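Local structure of H subunit of photosynthetic reaction center complex (Rhodopseudomonas palustris, 6Z5S) at residues V16-I19 / F20-G23; E31-R34 / E35-L39; V73-T76 / S77-R80. The protein probably caps the cytoplasmic side of the photosynthetic reaction centre, joined to its membrane subunits by one transmembrane helix, and is thought to stabilise the surroundings of the quinone sites. One frame throughout, in Å; residues are numbered along the deposited sequence.

Interaction 1 of 3, residues V16-I19 / F20-G23. With 6PL ((4S,7R)-4-hydroxy-N,N,N-trimethyl-9-oxo-7-[(palmitoyloxy)methyl]-3,5,8-trioxa-4-phosphahexacosan-1-aminium 4-oxide), chain B.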
loop_
_atom_site.group_PDB
_atom_site.type_symbol
_atom_site.label_atom_id
_atom_site.label_comp_id
_atom_site.label_asym_id
_atom_site.label_seq_id
_atom_site.Cartn_x
_atom_site.Cartn_y
_atom_site.Cartn_z
ATOM N N VAL D 16 -14.378 6.551 -18.284
ATOM C CA VAL D 16 -13.141 6.258 -18.998
ATOM C C VAL D 16 -12.247 5.376 -18.146
ATOM O O VAL D 16 -11.670 4.393 -18.626
ATOM C CB VAL D 16 -12.430 7.561 -19.403
ATOM C CG1 VAL D 16 -11.015 7.274 -19.857
ATOM C CG2 VAL D 16 -13.194 8.254 -20.498
ATOM N N PHE D 17 -12.129 5.703 -16.858
ATOM C CA PHE D 17 -11.322 4.866 -15.982
ATOM C C PHE D 17 -11.907 3.472 -15.850
ATOM O O PHE D 17 -11.165 2.497 -15.789
ATOM C CB PHE D 17 -11.175 5.475 -14.593
ATOM C CG PHE D 17 -10.452 4.571 -13.638
ATOM C CD1 PHE D 17 -9.076 4.535 -13.618
ATOM C CD2 PHE D 17 -11.146 3.716 -12.805
ATOM C CE1 PHE D 17 -8.411 3.690 -12.774
ATOM C CE2 PHE D 17 -10.480 2.870 -11.957
ATOM C CZ PHE D 17 -9.113 2.859 -11.942
ATOM N N TRP D 18 -13.230 3.357 -15.741
ATOM C CA TRP D 18 -13.829 2.038 -15.576
ATOM C C TRP D 18 -13.549 1.163 -16.784
ATOM O O TRP D 18 -13.270 -0.032 -16.645
ATOM C CB TRP D 18 -15.335 2.148 -15.348
ATOM C CG TRP D 18 -15.747 2.576 -13.981
ATOM C CD1 TRP D 18 -16.681 3.511 -13.678
ATOM C CD2 TRP D 18 -15.251 2.085 -12.731
ATOM N NE1 TRP D 18 -16.804 3.638 -12.322
ATOM C CE2 TRP D 18 -15.936 2.772 -11.717
ATOM C CE3 TRP D 18 -14.303 1.127 -12.370
ATOM C CZ2 TRP D 18 -15.700 2.540 -10.372
ATOM C CZ3 TRP D 18 -14.069 0.903 -11.039
ATOM C CH2 TRP D 18 -14.765 1.602 -10.054
ATOM N N ILE D 19 -13.608 1.747 -17.976
ATOM C CA ILE D 19 -13.276 1.006 -19.187
ATOM C C ILE D 19 -11.811 0.599 -19.175
ATOM O O ILE D 19 -11.467 -0.561 -19.436
ATOM C CB ILE D 19 -13.618 1.842 -20.430
ATOM C CG1 ILE D 19 -15.131 1.961 -20.575
ATOM C CG2 ILE D 19 -13.007 1.235 -21.665
ATOM C CD1 ILE D 19 -15.563 3.127 -21.403
ATOM N N PHE D 20 -10.922 1.551 -18.885
ATOM C CA PHE D 20 -9.499 1.235 -18.842
ATOM C C PHE D 20 -9.208 0.149 -17.821
ATOM O O PHE D 20 -8.370 -0.723 -18.054
ATOM C CB PHE D 20 -8.680 2.484 -18.523
ATOM C CG PHE D 20 -7.374 2.182 -17.854
ATOM C CD1 PHE D 20 -6.290 1.762 -18.592
ATOM C CD2 PHE D 20 -7.238 2.289 -16.486
ATOM C CE1 PHE D 20 -5.097 1.461 -17.983
ATOM C CE2 PHE D 20 -6.047 1.989 -15.874
ATOM C CZ PHE D 20 -4.976 1.576 -16.625
ATOM N N PHE D 21 -9.889 0.184 -16.683
ATOM C CA PHE D 21 -9.612 -0.744 -15.600
ATOM C C PHE D 21 -10.195 -2.118 -15.868
ATOM O O PHE D 21 -9.600 -3.117 -15.468
ATOM C CB PHE D 21 -10.150 -0.189 -14.284
ATOM C CG PHE D 21 -9.811 -1.028 -13.094
ATOM C CD1 PHE D 21 -8.498 -1.268 -12.755
ATOM C CD2 PHE D 21 -10.806 -1.571 -12.312
ATOM C CE1 PHE D 21 -8.185 -2.038 -11.662
ATOM C CE2 PHE D 21 -10.494 -2.339 -11.219
ATOM C CZ PHE D 21 -9.184 -2.575 -10.896
ATOM N N ALA D 22 -11.340 -2.198 -16.540
ATOM C CA ALA D 22 -11.811 -3.494 -17.006
ATOM C C ALA D 22 -10.837 -4.091 -18.009
ATOM O O ALA D 22 -10.510 -5.282 -17.937
ATOM C CB ALA D 22 -13.201 -3.358 -17.615
ATOM N N GLY D 23 -10.350 -3.274 -18.943
ATOM C CA GLY D 23 -9.331 -3.752 -19.860
ATOM C C GLY D 23 -8.078 -4.220 -19.147
ATOM O O GLY D 23 -7.492 -5.243 -19.502
HETATM C C26 6PL B . -15.195 -9.807 -12.873
HETATM C C25 6PL B . -15.307 -8.471 -13.559
HETATM C C24 6PL B . -14.677 -7.354 -12.772
HETATM C C23 6PL B . -15.305 -7.097 -11.426
HETATM C C22 6PL B . -14.666 -5.963 -10.668
HETATM C C21 6PL B . -14.532 -4.695 -11.475
HETATM C C20 6PL B . -13.823 -3.576 -10.759
HETATM C C19 6PL B . -14.706 -2.408 -10.415
HETATM C C18 6PL B . -15.866 -2.744 -9.517
HETATM C C17 6PL B . -16.783 -1.580 -9.254
HETATM C C16 6PL B . -17.443 -1.031 -10.489
HETATM C C15 6PL B . -18.308 0.171 -10.235
HETATM C C14 6PL B . -19.076 0.649 -11.435
HETATM C C13 6PL B . -19.833 1.938 -11.195
HETATM C C12 6PL B . -20.724 2.313 -12.330
HETATM C C11 6PL B . -21.111 3.759 -12.305
HETATM O O11 6PL B . -21.966 4.254 -12.987
HETATM O O3 6PL B . -20.374 4.439 -11.432
HETATM C C3 6PL B . -20.141 5.836 -11.715
HETATM C C2 6PL B . -21.299 6.669 -11.217
HETATM C C1 6PL B . -21.276 8.097 -11.718
HETATM O O3P 6PL B . -22.612 8.661 -11.641
HETATM P P 6PL B . -23.639 8.470 -12.863
HETATM O O1P 6PL B . -23.635 9.742 -13.657
HETATM O O2P 6PL B . -23.332 7.175 -13.560
HETATM O O4P 6PL B . -25.051 8.443 -12.097
HETATM C C4 6PL B . -25.991 7.362 -12.321
HETATM C C5 6PL B . -25.407 6.038 -11.899
HETATM N N 6PL B . -25.286 5.763 -10.415
HETATM C C7 6PL B . -26.631 5.685 -9.793
HETATM C C8 6PL B . -24.506 6.815 -9.720
HETATM C C6 6PL B . -24.589 4.466 -10.250
HETATM O O2 6PL B . -21.377 6.600 -9.761
HETATM C C31 6PL B . -20.333 6.993 -9.008
HETATM O O31 6PL B . -19.499 7.783 -9.355
HETATM C C32 6PL B . -20.304 6.297 -7.680
HETATM C C33 6PL B . -19.088 5.448 -7.474
HETATM C C34 6PL B . -17.875 6.248 -7.046
HETATM C C35 6PL B . -16.594 5.457 -7.009
HETATM C C36 6PL B . -16.655 4.209 -6.168
HETATM C C37 6PL B . -15.365 3.432 -6.140
HETATM C C38 6PL B . -15.499 2.024 -5.624
HETATM C C39 6PL B . -14.234 1.212 -5.731
HETATM C C40 6PL B . -14.411 -0.255 -5.434
HETATM C C41 6PL B . -13.174 -1.088 -5.647
HETATM C C42 6PL B . -12.585 -0.962 -7.027
HETATM C C43 6PL B . -11.383 -1.837 -7.272
HETATM C C44 6PL B . -11.676 -3.315 -7.249
HETATM C C45 6PL B . -10.492 -4.184 -7.590
HETATM C C46 6PL B . -10.802 -5.657 -7.664
HETATM C C47 6PL B . -9.636 -6.525 -8.044
HETATM C C48 6PL B . -9.984 -7.988 -8.169
#
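Phe17 and Phe21, one helical turn apart, run alongside each other in one direction, their ring planes within 10° of parallel but too far displaced to stack face on face. In consequence it is the methylene Phe21 CB, rather than the second ring, that sits over a face of the Phe17 ring, a CH-pi contact 4.2 Å from the centroid. Both side chains carry CG anti to the backbone N (chi1 175° and -175°), which gives them this common direction. Two further apolar contacts complete the set: Phe20 CD2 comes obliquely to Phe17 CD1 at 4.1 Å, and Phe21 CD2 meets the rim of the Trp18 indole at CZ3.

The stretch belongs to helix 9-31, whose middle is the predicted membrane span, and regular i to i+4 bonds satisfy its backbone, for example Phe20 N to Val16 O at 3.0 Å. Bulky apolar residues suit such a place, buried among neighbouring subunits and lipid.

In the lipid contacts, an acyl chain of 6PL crosses one indole face of Trp18, with C15 3.5 Å from CZ2 and C19 3.4 Å from CZ3, while Phe17 CD2 lies over the opposite face. Putting an alanine at Trp18 would probably leave this acyl chain without its flat support and the Phe17 ring without a neighbour there. Further along, C20 meets the Phe21 ring edge, 3.6 Å from CE2.

Interaction 2 of 3, residues E31-R34 / E35-L39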
loop_
_atom_site.group_PDB
_atom_site.type_symbol
_atom_site.label_atom_id
_atom_site.label_comp_id
_atom_site.label_asym_id
_atom_site.label_seq_id
_atom_site.Cartn_x
_atom_site.Cartn_y
_atom_site.Cartn_z
ATOM N N GLU D 31 -2.366 -12.427 -18.325
ATOM C CA GLU D 31 -0.982 -12.709 -17.961
ATOM C C GLU D 31 -0.893 -13.794 -16.901
ATOM O O GLU D 31 0.085 -14.545 -16.863
ATOM C CB GLU D 31 -0.298 -11.445 -17.454
ATOM C CG GLU D 31 -0.133 -10.362 -18.484
ATOM C CD GLU D 31 0.512 -10.862 -19.751
ATOM O OE1 GLU D 31 -0.156 -10.848 -20.805
ATOM O OE2 GLU D 31 1.691 -11.264 -19.695
ATOM N N ASP D 32 -1.892 -13.877 -16.022
ATOM C CA ASP D 32 -1.911 -14.908 -14.992
ATOM C C ASP D 32 -1.941 -16.314 -15.570
ATOM O O ASP D 32 -1.634 -17.270 -14.852
ATOM C CB ASP D 32 -3.128 -14.735 -14.089
ATOM C CG ASP D 32 -2.977 -13.604 -13.101
ATOM O OD1 ASP D 32 -1.859 -13.080 -12.945
ATOM O OD2 ASP D 32 -3.990 -13.241 -12.471
ATOM N N LYS D 33 -2.323 -16.470 -16.836
ATOM C CA LYS D 33 -2.551 -17.779 -17.428
ATOM C C LYS D 33 -1.386 -18.241 -18.287
ATOM O O LYS D 33 -1.587 -18.982 -19.252
ATOM C CB LYS D 33 -3.839 -17.769 -18.243
ATOM C CG LYS D 33 -5.049 -17.463 -17.412
ATOM C CD LYS D 33 -6.300 -17.971 -18.054
ATOM C CE LYS D 33 -7.487 -17.719 -17.166
ATOM N NZ LYS D 33 -8.730 -18.236 -17.771
ATOM N N ARG D 34 -0.173 -17.830 -17.952
ATOM C CA ARG D 34 1.007 -18.258 -18.679
ATOM C C ARG D 34 1.609 -19.538 -18.122
ATOM O O ARG D 34 2.555 -20.065 -18.710
ATOM C CB ARG D 34 2.058 -17.148 -18.678
ATOM C CG ARG D 34 1.694 -15.955 -19.536
ATOM C CD ARG D 34 2.927 -15.182 -19.935
ATOM N NE ARG D 34 2.620 -14.062 -20.813
ATOM C CZ ARG D 34 2.437 -14.165 -22.124
ATOM N NH1 ARG D 34 2.525 -15.343 -22.721
ATOM N NH2 ARG D 34 2.167 -13.089 -22.839
ATOM N N GLU D 35 1.097 -20.046 -17.007
ATOM C CA GLU D 35 1.500 -21.341 -16.487
ATOM C C GLU D 35 0.253 -22.105 -16.089
ATOM O O GLU D 35 -0.717 -21.512 -15.615
ATOM C CB GLU D 35 2.436 -21.218 -15.276
ATOM C CG GLU D 35 3.764 -20.538 -15.558
ATOM C CD GLU D 35 4.875 -21.516 -15.902
ATOM O OE1 GLU D 35 4.608 -22.732 -15.971
ATOM O OE2 GLU D 35 6.021 -21.067 -16.100
ATOM N N GLY D 36 0.280 -23.416 -16.286
ATOM C CA GLY D 36 -0.794 -24.261 -15.811
ATOM C C GLY D 36 -1.985 -24.373 -16.725
ATOM O O GLY D 36 -3.081 -24.675 -16.252
ATOM N N TYR D 37 -1.811 -24.147 -18.020
ATOM C CA TYR D 37 -2.915 -24.194 -18.962
ATOM C C TYR D 37 -2.477 -24.926 -20.217
ATOM O O TYR D 37 -1.298 -24.879 -20.583
ATOM C CB TYR D 37 -3.404 -22.785 -19.317
ATOM C CG TYR D 37 -4.257 -22.189 -18.237
ATOM C CD1 TYR D 37 -3.686 -21.488 -17.191
ATOM C CD2 TYR D 37 -5.626 -22.348 -18.248
ATOM C CE1 TYR D 37 -4.453 -20.955 -16.195
ATOM C CE2 TYR D 37 -6.406 -21.814 -17.254
ATOM C CZ TYR D 37 -5.815 -21.121 -16.230
ATOM O OH TYR D 37 -6.591 -20.583 -15.237
ATOM N N PRO D 38 -3.401 -25.612 -20.900
ATOM C CA PRO D 38 -4.836 -25.728 -20.630
ATOM C C PRO D 38 -5.162 -26.533 -19.386
ATOM O O PRO D 38 -4.310 -27.231 -18.857
ATOM C CB PRO D 38 -5.371 -26.440 -21.874
ATOM C CG PRO D 38 -4.293 -26.348 -22.877
ATOM C CD PRO D 38 -3.030 -26.343 -22.116
ATOM N N LEU D 39 -6.399 -26.425 -18.929
ATOM C CA LEU D 39 -6.818 -27.113 -17.725
ATOM C C LEU D 39 -6.997 -28.598 -17.990
ATOM O O LEU D 39 -7.308 -29.022 -19.104
ATOM C CB LEU D 39 -8.123 -26.524 -17.201
ATOM C CG LEU D 39 -8.053 -25.074 -16.739
ATOM C CD1 LEU D 39 -9.417 -24.608 -16.295
ATOM C CD2 LEU D 39 -7.049 -24.921 -15.622
#
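Lys33 lays its aliphatic chain across the ring of Tyr37, four residues on, where the polypeptide leaves helix 9-31 and turns into the long loop that leads to strand 61-64. The two side chains cross at a slant. Lys33 CD stands over one ring face, 4.0 Å from the centroid and 23° off the normal, offset toward the phenol end, in a CH-pi contact. Beyond CG the lysine is extended (chi3 177°), and this straightness lets successive methylenes follow the ring: CG lies 3.7 Å from Tyr37 CE1, and CE reaches 3.6 Å from Tyr37 OH. Lysine suits the place because its greasy stem covers the tyrosine while the ammonium travels on to a cardiolipin, with which NZ forms a salt bridge; the carbonyls of Ile52 and Pro55 also accept hydrogen bonds from it.

The bend at Gly36 probably lets the chain turn so that the Tyr37 ring lies under the lysine stem. Any side chain at Gly36 would collide with the carbonyl O of Glu35, and glycine alone avoids this. Glu35 starts away from residues 31-34, though its CB and CG rest on the Arg34 carbonyl, and its OE1 forms a salt bridge with a basic side chain of another protein chain.

On the helix side, Arg34 reaches Glu31, three residues earlier, with an extended chain. Its guanidinium also bonds through NH1 to Asp59 O, whereas NE gives its hydrogen, within the guanidinium plane, to Glu31 OE2 at 3.2 Å in a salt bridge, meeting that oxygen from above the carboxylate plane.

Interaction 3 of 3, residues V73-T76 / S77-R80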
loop_
_atom_site.group_PDB
_atom_site.type_symbol
_atom_site.label_atom_id
_atom_site.label_comp_id
_atom_site.label_asym_id
_atom_site.label_seq_id
_atom_site.Cartn_x
_atom_site.Cartn_y
_atom_site.Cartn_z
ATOM N N VAL D 73 7.830 -20.112 -21.927
ATOM C CA VAL D 73 6.801 -20.470 -20.959
ATOM C C VAL D 73 5.467 -20.501 -21.690
ATOM O O VAL D 73 5.275 -19.742 -22.651
ATOM C CB VAL D 73 6.772 -19.500 -19.770
ATOM C CG1 VAL D 73 8.070 -19.577 -19.007
ATOM C CG2 VAL D 73 6.503 -18.090 -20.235
ATOM N N PRO D 74 4.513 -21.351 -21.287
ATOM C CA PRO D 74 4.486 -22.275 -20.148
ATOM C C PRO D 74 5.551 -23.365 -20.164
ATOM O O PRO D 74 5.947 -23.833 -21.227
ATOM C CB PRO D 74 3.097 -22.903 -20.259
ATOM C CG PRO D 74 2.746 -22.770 -21.675
ATOM C CD PRO D 74 3.276 -21.444 -22.071
ATOM N N SER D 75 6.009 -23.755 -18.978
ATOM C CA SER D 75 6.987 -24.830 -18.831
ATOM C C SER D 75 6.252 -26.162 -18.697
ATOM O O SER D 75 6.146 -26.755 -17.624
ATOM C CB SER D 75 7.888 -24.567 -17.633
ATOM O OG SER D 75 8.610 -23.364 -17.789
ATOM N N THR D 76 5.742 -26.633 -19.832
ATOM C CA THR D 76 4.901 -27.824 -19.821
ATOM C C THR D 76 5.690 -29.074 -19.454
ATOM O O THR D 76 5.121 -30.024 -18.907
ATOM C CB THR D 76 4.228 -27.988 -21.179
ATOM O OG1 THR D 76 3.553 -26.772 -21.514
ATOM C CG2 THR D 76 3.212 -29.109 -21.140
ATOM N N SER D 77 6.994 -29.091 -19.721
ATOM C CA SER D 77 7.803 -30.242 -19.350
ATOM C C SER D 77 8.013 -30.361 -17.849
ATOM O O SER D 77 8.488 -31.404 -17.393
ATOM C CB SER D 77 9.159 -30.177 -20.046
ATOM O OG SER D 77 9.907 -29.065 -19.595
ATOM N N ASN D 78 7.671 -29.338 -17.076
ATOM C CA ASN D 78 7.830 -29.369 -15.631
ATOM C C ASN D 78 6.616 -29.938 -14.916
ATOM O O ASN D 78 6.639 -30.054 -13.688
ATOM C CB ASN D 78 8.111 -27.962 -15.100
ATOM C CG ASN D 78 9.425 -27.407 -15.591
ATOM O OD1 ASN D 78 9.947 -27.837 -16.613
ATOM N ND2 ASN D 78 9.970 -26.450 -14.861
ATOM N N ASP D 79 5.568 -30.313 -15.651
ATOM C CA ASP D 79 4.278 -30.568 -15.023
ATOM C C ASP D 79 4.260 -31.861 -14.223
ATOM O O ASP D 79 3.586 -31.925 -13.190
ATOM C CB ASP D 79 3.182 -30.606 -16.078
ATOM C CG ASP D 79 2.853 -29.242 -16.618
ATOM O OD1 ASP D 79 3.456 -28.258 -16.151
ATOM O OD2 ASP D 79 1.989 -29.154 -17.510
ATOM N N ARG D 80 4.978 -32.890 -14.675
ATOM C CA ARG D 80 4.831 -34.241 -14.144
ATOM C C ARG D 80 3.357 -34.616 -14.126
ATOM O O ARG D 80 2.766 -34.753 -13.048
ATOM C CB ARG D 80 5.419 -34.364 -12.738
ATOM C CG ARG D 80 6.917 -34.246 -12.668
ATOM C CD ARG D 80 7.396 -34.432 -11.246
ATOM N NE ARG D 80 7.321 -35.820 -10.812
ATOM C CZ ARG D 80 6.838 -36.213 -9.642
ATOM N NH1 ARG D 80 6.815 -37.497 -9.338
ATOM N NH2 ARG D 80 6.369 -35.325 -8.782
#
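Asn78 folds its side chain back against Ser75 in a short 3-10 turn. Starting at the root, Asn78 CB lies 3.4 Å from Ser75 O, the same carbonyl that accepts a hydrogen bond from Asn78 N at 3.0 Å. That N-H comes from above the carbonyl plane, 54° out of it, as the tight i to i+3 winding dictates. Next, CG rests 3.8 Å from Ser75 CB, reached because CG stands anti to the carbonyl carbon (chi1 -65°). At the tip the two ends of the amide part: OD1 accepts, in its carbonyl plane, the hydroxyl hydrogen of Ser77 OG at 3.2 Å, while ND2 bonds to the backbone of another protein chain. An asparagine, donor and acceptor in one group, serves both tasks.

The turn continues with Asp79 N bonding to Thr76 O at 3.3 Å, and Asp79 OD2 lies 3.8 Å from the Thr76 methyl, CG2. The carboxylate of Asp79 finds its chief partners beyond this turn, in other protein chains, one of which offers a basic side chain to OD1. Ser75, which opens the 3-10 turn, is also the centre of an inverse gamma turn, and its OG is bonded to Lys71 NZ.

The whole segment links strand 70-73 to the chain before strand 85-87. At one end Val73 packs on Lys61 and Tyr63 of strand 61-64; at the other, Arg80 bonds to the carbonyls of Asp105 and Gly106, at the end of helix 102-105.

Interaction 1 lies on the membrane helix and interaction 2 at its end and in the loop beyond, their centres about 24 Å apart and their nearest atoms about 9 Å. The chemistry changes along that path: aromatic rings and acyl chains in the first, then an aliphatic stem ending in a charge for the lipid head group in the second. Interactions 2 and 3 meet directly, Pro74 CB lying against Arg34 O and Glu35 OE1 accepting a weak hydrogen bond from Ser75 N. Interaction 3 is held by polar turn bonds. Interactions 1 and 2 are almost wholly buried in the assembly, whereas Thr76 and Ser77 leave part of interaction 3 at the surface.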